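Local coordinates for C-X-C motif chemokine 13 (Homo sapiens, PDB 7JNY), which attracts B lymphocytes as a CXC chemokine, binding the receptor CXCR5, at residues 30-35 / 40-45; 54-57 / 62-65; 22-27 / 64-69. All coordinates share one frame; numbering follows the deposited sequence.

Contact 1. Residues 30-35 / 40-45; sequences IQILPR and PRKEII
The carbonyl oxygen of Leu33 is gripped twice: Glu43 N donates to it from 3.0 Å, and water 1 reaches the same Leu33 O at 2.9 Å. That water also bonds Arg41 O, so it bridges the two segments where the antiparallel hairpin of the chemokine sheet begins to open. Leu33 N in turn donates to Glu43 O, nearly straight at 174°, and the Gln31–Ile45 pair repeats the exchange, Gln31 N to Ile45 O measuring 2.8 Å. Between these two hydrogen-bonded pairs lies the non-hydrogen-bonded pair Ile32–Ile44, whose side chains face the C-terminal helix. On the same face Ile30 joins Ile44, their CG2 methyls side by side and 3.8 Å apart.

The other face carries Gln31, Leu33, Glu43 and Ile45. Gln31 runs straight out beyond CG, bringing its amide past the flank of Ile45, where Trp47 NE1 bonds OE1 and Glu4 takes NE2. The carboxylate of Glu43 instead receives the backbone N-H groups of Arg13 and Cys14. Toward the turn, Lys42 stretches across Ile32, and Lys42 CE touches Ile32 CG2 at 3.6 Å.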
loop_
_atom_site.group_PDB
_atom_site.type_symbol
_atom_site.label_atom_id
_atom_site.label_comp_id
_atom_site.label_asym_id
_atom_site.label_seq_id
_atom_site.Cartn_x
_atom_site.Cartn_y
_atom_site.Cartn_z
ATOM N N ILE A 30 3.713 -2.761 3.282
ATOM C CA ILE A 30 2.693 -1.904 2.678
ATOM C C ILE A 30 1.466 -1.915 3.580
ATOM O O ILE A 30 0.974 -2.986 3.945
ATOM C CB ILE A 30 2.307 -2.375 1.275
ATOM C CG1 ILE A 30 3.482 -2.244 0.310
ATOM C CG2 ILE A 30 1.122 -1.592 0.768
ATOM C CD1 ILE A 30 3.362 -3.195 -0.853
ATOM N N GLN A 31 0.945 -0.734 3.909
ATOM C CA GLN A 31 -0.203 -0.623 4.797
ATOM C C GLN A 31 -1.359 -0.055 4.000
ATOM O O GLN A 31 -1.232 1.018 3.394
ATOM C CB GLN A 31 0.093 0.295 5.972
ATOM C CG GLN A 31 1.214 -0.197 6.852
ATOM C CD GLN A 31 1.461 0.745 7.987
ATOM O OE1 GLN A 31 1.466 1.960 7.797
ATOM N NE2 GLN A 31 1.706 0.205 9.171
ATOM N N ILE A 32 -2.473 -0.760 3.989
ATOM C CA ILE A 32 -3.654 -0.311 3.260
ATOM C C ILE A 32 -4.711 0.045 4.283
ATOM O O ILE A 32 -5.054 -0.782 5.145
ATOM C CB ILE A 32 -4.166 -1.377 2.291
ATOM C CG1 ILE A 32 -3.074 -1.671 1.262
ATOM C CG2 ILE A 32 -5.390 -0.905 1.555
ATOM C CD1 ILE A 32 -3.527 -2.595 0.220
ATOM N N LEU A 33 -5.230 1.268 4.182
ATOM C CA LEU A 33 -6.337 1.710 5.022
ATOM C C LEU A 33 -7.525 2.016 4.132
ATOM O O LEU A 33 -7.596 3.116 3.551
ATOM C CB LEU A 33 -5.914 2.931 5.827
ATOM C CG LEU A 33 -4.706 2.636 6.713
ATOM C CD1 LEU A 33 -3.499 3.264 6.083
ATOM C CD2 LEU A 33 -4.929 3.164 8.120
ATOM N N PRO A 34 -8.448 1.072 3.962
ATOM C CA PRO A 34 -9.653 1.362 3.201
ATOM C C PRO A 34 -10.367 2.567 3.783
ATOM O O PRO A 34 -10.299 2.852 4.975
ATOM C CB PRO A 34 -10.488 0.091 3.324
ATOM C CG PRO A 34 -9.874 -0.705 4.389
ATOM C CD PRO A 34 -8.474 -0.252 4.594
ATOM N N ARG A 35 -11.031 3.306 2.931
ATOM C CA ARG A 35 -11.711 4.458 3.394
ATOM C C ARG A 35 -12.881 4.049 4.197
ATOM O O ARG A 35 -13.453 2.975 4.101
ATOM C CB ARG A 35 -12.163 5.318 2.261
ATOM C CG ARG A 35 -13.101 4.689 1.329
ATOM C CD ARG A 35 -13.885 5.755 0.592
ATOM N NE ARG A 35 -14.308 5.322 -0.711
ATOM C CZ ARG A 35 -15.574 5.178 -1.060
ATOM N NH1 ARG A 35 -16.543 5.434 -0.197
ATOM N NH2 ARG A 35 -15.875 4.757 -2.266
ATOM N N PRO A 40 -12.108 9.840 4.203
ATOM C CA PRO A 40 -12.948 9.618 3.018
ATOM C C PRO A 40 -12.194 9.119 1.798
ATOM O O PRO A 40 -12.767 9.105 0.706
ATOM C CB PRO A 40 -13.512 11.030 2.742
ATOM C CG PRO A 40 -12.389 11.929 3.184
ATOM C CD PRO A 40 -11.799 11.262 4.413
ATOM N N ARG A 41 -10.938 8.727 1.949
ATOM C CA ARG A 41 -10.146 8.185 0.845
ATOM C C ARG A 41 -9.339 6.986 1.329
ATOM O O ARG A 41 -8.899 6.932 2.484
ATOM C CB ARG A 41 -9.186 9.199 0.278
ATOM C CG ARG A 41 -8.242 9.775 1.326
ATOM C CD ARG A 41 -7.385 10.888 0.724
ATOM N NE ARG A 41 -6.568 11.583 1.714
ATOM C CZ ARG A 41 -6.996 12.587 2.469
ATOM N NH1 ARG A 41 -8.249 13.018 2.404
ATOM N NH2 ARG A 41 -6.146 13.176 3.317
ATOM N N LYS A 42 -9.140 6.030 0.429
ATOM C CA LYS A 42 -8.238 4.928 0.714
ATOM C C LYS A 42 -6.811 5.441 0.781
ATOM O O LYS A 42 -6.402 6.259 -0.040
ATOM C CB LYS A 42 -8.354 3.873 -0.378
ATOM C CG LYS A 42 -7.375 2.715 -0.292
ATOM C CD LYS A 42 -7.864 1.701 -1.302
ATOM C CE LYS A 42 -6.985 0.463 -1.364
ATOM N NZ LYS A 42 -7.440 -0.340 -2.541
ATOM N N GLU A 43 -6.053 4.976 1.772
ATOM C CA GLU A 43 -4.659 5.372 1.908
ATOM C C GLU A 43 -3.791 4.125 1.755
ATOM O O GLU A 43 -4.209 3.018 2.092
ATOM C CB GLU A 43 -4.392 6.060 3.237
ATOM C CG GLU A 43 -5.193 7.371 3.376
ATOM C CD GLU A 43 -4.759 8.200 4.577
ATOM O OE1 GLU A 43 -4.679 7.633 5.685
ATOM O OE2 GLU A 43 -4.517 9.385 4.406
ATOM N N ILE A 44 -2.607 4.304 1.181
ATOM C CA ILE A 44 -1.650 3.209 0.990
ATOM C C ILE A 44 -0.304 3.762 1.414
ATOM O O ILE A 44 0.194 4.719 0.809
ATOM C CB ILE A 44 -1.591 2.690 -0.452
ATOM C CG1 ILE A 44 -2.961 2.170 -0.922
ATOM C CG2 ILE A 44 -0.511 1.589 -0.546
ATOM C CD1 ILE A 44 -2.960 1.442 -2.282
ATOM N N ILE A 45 0.274 3.197 2.469
ATOM C CA ILE A 45 1.528 3.696 3.022
ATOM C C ILE A 45 2.611 2.642 2.799
ATOM O O ILE A 45 2.458 1.487 3.213
ATOM C CB ILE A 45 1.388 4.033 4.505
ATOM C CG1 ILE A 45 0.237 5.053 4.673
ATOM C CG2 ILE A 45 2.688 4.572 5.030
ATOM C CD1 ILE A 45 -0.110 5.342 6.099
HETATM O O HOH W 1 -8.632 5.581 4.715
#

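Contact 2. Residues 54-57 / 62-65; sequences VCVD and WIQR
Val56 meets Trp62 and Ile63 with its two methyls, just after Cys55, whose disulfide to Cys14 holds this edge strand to the N-terminal part of the chain. This is the packing of the C-terminal helix on the sheet that is characteristic of the chemokine fold. With CG1 anti to the backbone N (chi1 167°), the Val56 branches fork toward the helix. Val56 CG1 lies 3.8 Å from Trp62 CZ2, and Val56 CG2 approaches the same ring carbon at 4.1 Å. CG1 approaches the benzo part of the indole obliquely, the valine and tryptophan side chains coming from opposite directions. Val56 CG1 also reaches CB of Ile63, 4.2 Å away, crossing that side chain at a slant.

At Asp57 the partner becomes backbone: Asp57 O stands 3.3 Å from Ile63 CG2. The side chain of Asp57 is engaged elsewhere, its OD1 accepting the N-H of Gln59, just ahead of helix 61-72.

The indole owes its position to an uncommon first torsion (chi1 76°), with CG lodged between the backbone N and the carbonyl carbon. It lies beneath the next residue, and Ile63 CB sits over the centre of one ring face. Trp62 NE1 makes a weak bond to Ser19 O, while Phe21 meets the ring edge-to-face. No hydrogen bond joins the two segments, so here strand and helix are held by the fit of apolar surfaces.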
loop_
_atom_site.group_PDB
_atom_site.type_symbol
_atom_site.label_atom_id
_atom_site.label_comp_id
_atom_site.label_asym_id
_atom_site.label_seq_id
_atom_site.Cartn_x
_atom_site.Cartn_y
_atom_site.Cartn_z
ATOM N N VAL A 54 6.092 6.395 2.899
ATOM C CA VAL A 54 5.598 7.126 1.740
ATOM C C VAL A 54 4.117 6.849 1.565
ATOM O O VAL A 54 3.720 5.702 1.340
ATOM C CB VAL A 54 6.350 6.746 0.454
ATOM C CG1 VAL A 54 5.842 7.603 -0.696
ATOM C CG2 VAL A 54 7.856 6.882 0.646
ATOM N N CYS A 55 3.297 7.900 1.617
ATOM C CA CYS A 55 1.916 7.726 1.201
ATOM C C CYS A 55 1.848 7.704 -0.315
ATOM O O CYS A 55 2.411 8.564 -0.987
ATOM C CB CYS A 55 1.016 8.838 1.733
ATOM S SG CYS A 55 0.928 8.964 3.485
ATOM N N VAL A 56 1.121 6.752 -0.853
ATOM C CA VAL A 56 1.112 6.494 -2.283
ATOM C C VAL A 56 -0.305 6.650 -2.829
ATOM O O VAL A 56 -1.289 6.261 -2.188
ATOM C CB VAL A 56 1.659 5.090 -2.602
ATOM C CG1 VAL A 56 1.351 4.740 -4.039
ATOM C CG2 VAL A 56 3.164 5.025 -2.343
ATOM N N ASP A 57 -0.401 7.217 -4.024
ATOM C CA ASP A 57 -1.684 7.363 -4.705
ATOM C C ASP A 57 -2.262 5.989 -4.995
ATOM O O ASP A 57 -1.672 5.233 -5.783
ATOM C CB ASP A 57 -1.520 8.145 -6.015
ATOM C CG ASP A 57 -2.851 8.406 -6.710
ATOM O OD1 ASP A 57 -3.837 7.684 -6.439
ATOM O OD2 ASP A 57 -2.908 9.316 -7.549
ATOM N N TRP A 62 1.190 1.693 -11.070
ATOM C CA TRP A 62 2.195 0.751 -10.582
ATOM C C TRP A 62 1.756 0.116 -9.276
ATOM O O TRP A 62 2.063 -1.056 -9.023
ATOM C CB TRP A 62 3.548 1.445 -10.442
ATOM C CG TRP A 62 3.703 2.346 -9.273
ATOM C CD1 TRP A 62 3.580 3.707 -9.266
ATOM C CD2 TRP A 62 4.015 1.971 -7.925
ATOM N NE1 TRP A 62 3.807 4.199 -8.005
ATOM C CE2 TRP A 62 4.071 3.153 -7.163
ATOM C CE3 TRP A 62 4.254 0.756 -7.291
ATOM C CZ2 TRP A 62 4.349 3.143 -5.802
ATOM C CZ3 TRP A 62 4.526 0.746 -5.941
ATOM C CH2 TRP A 62 4.574 1.931 -5.208
ATOM N N ILE A 63 0.999 0.840 -8.466
ATOM C CA ILE A 63 0.571 0.228 -7.224
ATOM C C ILE A 63 -0.589 -0.723 -7.488
ATOM O O ILE A 63 -0.665 -1.784 -6.877
ATOM C CB ILE A 63 0.231 1.295 -6.162
ATOM C CG1 ILE A 63 0.018 0.571 -4.844
ATOM C CG2 ILE A 63 -1.026 2.043 -6.529
ATOM C CD1 ILE A 63 1.260 0.522 -3.974
ATOM N N GLN A 64 -1.467 -0.399 -8.432
ATOM C CA GLN A 64 -2.538 -1.317 -8.793
ATOM C C GLN A 64 -1.982 -2.631 -9.334
ATOM O O GLN A 64 -2.435 -3.716 -8.960
ATOM C CB GLN A 64 -3.437 -0.652 -9.821
ATOM C CG GLN A 64 -4.116 0.582 -9.253
ATOM C CD GLN A 64 -5.424 0.881 -9.924
ATOM O OE1 GLN A 64 -5.631 0.532 -11.084
ATOM N NE2 GLN A 64 -6.321 1.544 -9.202
ATOM N N ARG A 65 -0.998 -2.546 -10.222
ATOM C CA ARG A 65 -0.396 -3.758 -10.776
ATOM C C ARG A 65 0.250 -4.568 -9.669
ATOM O O ARG A 65 0.073 -5.789 -9.591
ATOM C CB ARG A 65 0.607 -3.380 -11.835
ATOM C CG ARG A 65 -0.054 -2.624 -12.971
ATOM C CD ARG A 65 0.841 -2.531 -14.161
ATOM N NE ARG A 65 0.839 -3.846 -14.778
ATOM C CZ ARG A 65 0.812 -4.059 -16.082
ATOM N NH1 ARG A 65 0.836 -3.054 -16.945
ATOM N NH2 ARG A 65 0.734 -5.311 -16.528
#

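Contact 3. Residues 22-27 / 64-69; sequences IPRRFI and QRMMEV
Ile27 and Met66 meet tip to tip, with Ile27 CD1 4.0 Å from Met66 SD. That sulphur is the nearest atom of Met66 to both of its partners in segment 22-27, though the CE methyl of Met66 is almost as near to Ile27 CD1, at 4.2 Å. Met66 projects from the helix with CG anti to its own N (chi1 -172°), and chi2 is extended too, so SD is carried as far from the helix backbone as two straight torsions allow. Only at chi3 (57°) does the chain bend, turning CE back alongside, so that sulphur and methyl together present a broad end to the isoleucine.

Ile27 answers with the CG1 branch. CG1 stands anti to the carbonyl carbon, and the extended second torsion sends CD1 on toward the helix.

Arg24 supplies the second touch, with its aliphatic part: Arg24 CG comes to 4.3 Å from Met66 SD. The arginine then bends about its CG-CD bond (chi3 54°), and the guanidinium turns away from the sulphur, so the charged end is not part of this contact.

Arg24 opens the short 3-10 turn 24-26, which ends the N-loop of the chemokine fold, and Ile27 follows directly after it. In this turn Phe26 N bonds Pro23 O at 2.9 Å, and Ile27 N bonds Arg24 O at 3.1 Å.

Around the contact, Met66 also leans on Ile30 and Met67 on Ile32, both of strand 27-33, while Ile22 and Ile27 rest against Val46 of strand 43-48. The 3-10 turn thus leads into strand 27-33 beside helix 61-72, which lies over the sheet.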
loop_
_atom_site.group_PDB
_atom_site.type_symbol
_atom_site.label_atom_id
_atom_site.label_comp_id
_atom_site.label_asym_id
_atom_site.label_seq_id
_atom_site.Cartn_x
_atom_site.Cartn_y
_atom_site.Cartn_z
ATOM N N ILE A 22 7.876 2.855 -6.738
ATOM C CA ILE A 22 8.771 2.297 -5.732
ATOM C C ILE A 22 9.058 0.834 -6.076
ATOM O O ILE A 22 8.149 -0.016 -5.980
ATOM C CB ILE A 22 8.173 2.387 -4.331
ATOM C CG1 ILE A 22 7.797 3.836 -3.961
ATOM C CG2 ILE A 22 9.180 1.922 -3.289
ATOM C CD1 ILE A 22 7.169 3.927 -2.581
ATOM N N PRO A 23 10.290 0.479 -6.442
ATOM C CA PRO A 23 10.565 -0.917 -6.812
ATOM C C PRO A 23 10.256 -1.852 -5.656
ATOM O O PRO A 23 10.570 -1.562 -4.503
ATOM C CB PRO A 23 12.061 -0.914 -7.141
ATOM C CG PRO A 23 12.411 0.495 -7.432
ATOM C CD PRO A 23 11.424 1.376 -6.722
ATOM N N ARG A 24 9.667 -3.009 -5.973
ATOM C CA ARG A 24 9.243 -3.914 -4.917
ATOM C C ARG A 24 10.397 -4.296 -4.000
ATOM O O ARG A 24 10.184 -4.506 -2.803
ATOM C CB ARG A 24 8.602 -5.166 -5.511
ATOM C CG ARG A 24 7.705 -5.868 -4.515
ATOM C CD ARG A 24 7.627 -7.356 -4.785
ATOM N NE ARG A 24 8.946 -7.972 -4.854
ATOM C CZ ARG A 24 9.789 -8.087 -3.830
ATOM N NH1 ARG A 24 9.480 -7.639 -2.616
ATOM N NH2 ARG A 24 10.974 -8.663 -4.025
ATOM N N ARG A 25 11.619 -4.377 -4.531
ATOM C CA ARG A 25 12.757 -4.809 -3.726
ATOM C C ARG A 25 13.062 -3.839 -2.592
ATOM O O ARG A 25 13.792 -4.200 -1.668
ATOM C CB ARG A 25 14.007 -4.969 -4.603
ATOM C CG ARG A 25 14.448 -3.729 -5.385
ATOM C CD ARG A 25 15.961 -3.738 -5.684
ATOM N NE ARG A 25 16.292 -4.706 -6.725
ATOM C CZ ARG A 25 16.783 -5.921 -6.492
ATOM N NH1 ARG A 25 17.221 -6.275 -5.293
ATOM N NH2 ARG A 25 16.835 -6.808 -7.486
ATOM N N PHE A 26 12.544 -2.607 -2.641
ATOM C CA PHE A 26 12.826 -1.623 -1.601
ATOM C C PHE A 26 11.723 -1.541 -0.557
ATOM O O PHE A 26 11.802 -0.709 0.346
ATOM C CB PHE A 26 13.069 -0.238 -2.207
ATOM C CG PHE A 26 14.279 -0.164 -3.062
ATOM C CD1 PHE A 26 15.512 -0.524 -2.544
ATOM C CD2 PHE A 26 14.209 0.257 -4.378
ATOM C CE1 PHE A 26 16.642 -0.487 -3.320
ATOM C CE2 PHE A 26 15.351 0.304 -5.157
ATOM C CZ PHE A 26 16.566 -0.067 -4.626
ATOM N N ILE A 27 10.720 -2.400 -0.642
ATOM C CA ILE A 27 9.523 -2.296 0.172
ATOM C C ILE A 27 9.605 -3.333 1.288
ATOM O O ILE A 27 9.736 -4.539 1.031
ATOM C CB ILE A 27 8.262 -2.463 -0.692
ATOM C CG1 ILE A 27 8.141 -1.289 -1.653
ATOM C CG2 ILE A 27 7.045 -2.544 0.177
ATOM C CD1 ILE A 27 7.052 -1.414 -2.702
ATOM N N GLN A 64 -1.467 -0.399 -8.432
ATOM C CA GLN A 64 -2.538 -1.317 -8.793
ATOM C C GLN A 64 -1.982 -2.631 -9.334
ATOM O O GLN A 64 -2.435 -3.716 -8.960
ATOM C CB GLN A 64 -3.437 -0.652 -9.821
ATOM C CG GLN A 64 -4.116 0.582 -9.253
ATOM C CD GLN A 64 -5.424 0.881 -9.924
ATOM O OE1 GLN A 64 -5.631 0.532 -11.084
ATOM N NE2 GLN A 64 -6.321 1.544 -9.202
ATOM N N ARG A 65 -0.998 -2.546 -10.222
ATOM C CA ARG A 65 -0.396 -3.758 -10.776
ATOM C C ARG A 65 0.250 -4.568 -9.669
ATOM O O ARG A 65 0.073 -5.789 -9.591
ATOM C CB ARG A 65 0.607 -3.380 -11.835
ATOM C CG ARG A 65 -0.054 -2.624 -12.971
ATOM C CD ARG A 65 0.841 -2.531 -14.161
ATOM N NE ARG A 65 0.839 -3.846 -14.778
ATOM C CZ ARG A 65 0.812 -4.059 -16.082
ATOM N NH1 ARG A 65 0.836 -3.054 -16.945
ATOM N NH2 ARG A 65 0.734 -5.311 -16.528
ATOM N N MET A 66 0.985 -3.899 -8.780
ATOM C CA MET A 66 1.566 -4.605 -7.632
ATOM C C MET A 66 0.518 -5.302 -6.802
ATOM O O MET A 66 0.699 -6.456 -6.389
ATOM C CB MET A 66 2.356 -3.662 -6.733
ATOM C CG MET A 66 3.108 -4.423 -5.650
ATOM S SD MET A 66 4.219 -3.427 -4.631
ATOM C CE MET A 66 3.090 -2.204 -3.990
ATOM N N MET A 67 -0.551 -4.594 -6.466
ATOM C CA MET A 67 -1.573 -5.212 -5.647
ATOM C C MET A 67 -2.173 -6.446 -6.312
ATOM O O MET A 67 -2.591 -7.379 -5.617
ATOM C CB MET A 67 -2.657 -4.182 -5.305
ATOM C CG MET A 67 -2.132 -3.082 -4.411
ATOM S SD MET A 67 -1.489 -3.781 -2.864
ATOM C CE MET A 67 -3.037 -4.384 -2.180
ATOM N N GLU A 68 -2.208 -6.491 -7.642
ATOM C CA GLU A 68 -2.706 -7.697 -8.291
ATOM C C GLU A 68 -1.740 -8.851 -8.086
ATOM O O GLU A 68 -2.161 -9.990 -7.858
ATOM C CB GLU A 68 -2.943 -7.473 -9.786
ATOM C CG GLU A 68 -4.017 -6.489 -10.137
ATOM C CD GLU A 68 -4.069 -6.301 -11.631
ATOM O OE1 GLU A 68 -4.055 -7.329 -12.345
ATOM O OE2 GLU A 68 -4.100 -5.144 -12.098
ATOM N N VAL A 69 -0.443 -8.575 -8.126
ATOM C CA VAL A 69 0.521 -9.625 -7.814
ATOM C C VAL A 69 0.299 -10.120 -6.396
ATOM O O VAL A 69 0.247 -11.329 -6.139
ATOM C CB VAL A 69 1.962 -9.131 -8.021
ATOM C CG1 VAL A 69 2.942 -10.248 -7.643
ATOM C CG2 VAL A 69 2.193 -8.711 -9.450
#

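The three contacts tie one small chemokine domain together by different means. Contact 1 builds the central hairpin; contacts 2 and 3 fasten helix 61-72 to the edge strand and to the 3-10 turn that ends the N-loop. Contacts 1 and 2, with centres about 10 Å apart, share the sheet: Val56 N lies 2.8 Å from Ile44 O, probably a hydrogen bond, and Ile44 CG2 packs on Ile63 CD1. Contacts 2 and 3 use overlapping parts of helix 61-72, sharing Gln64 and Arg65, their centres about 8 Å apart, and Ile22 CD1 packs against Val54 and Val56. Contacts 1 and 3 are farther apart, about 15 Å between centres, yet the side chains of Ile30 and Met66 pack together.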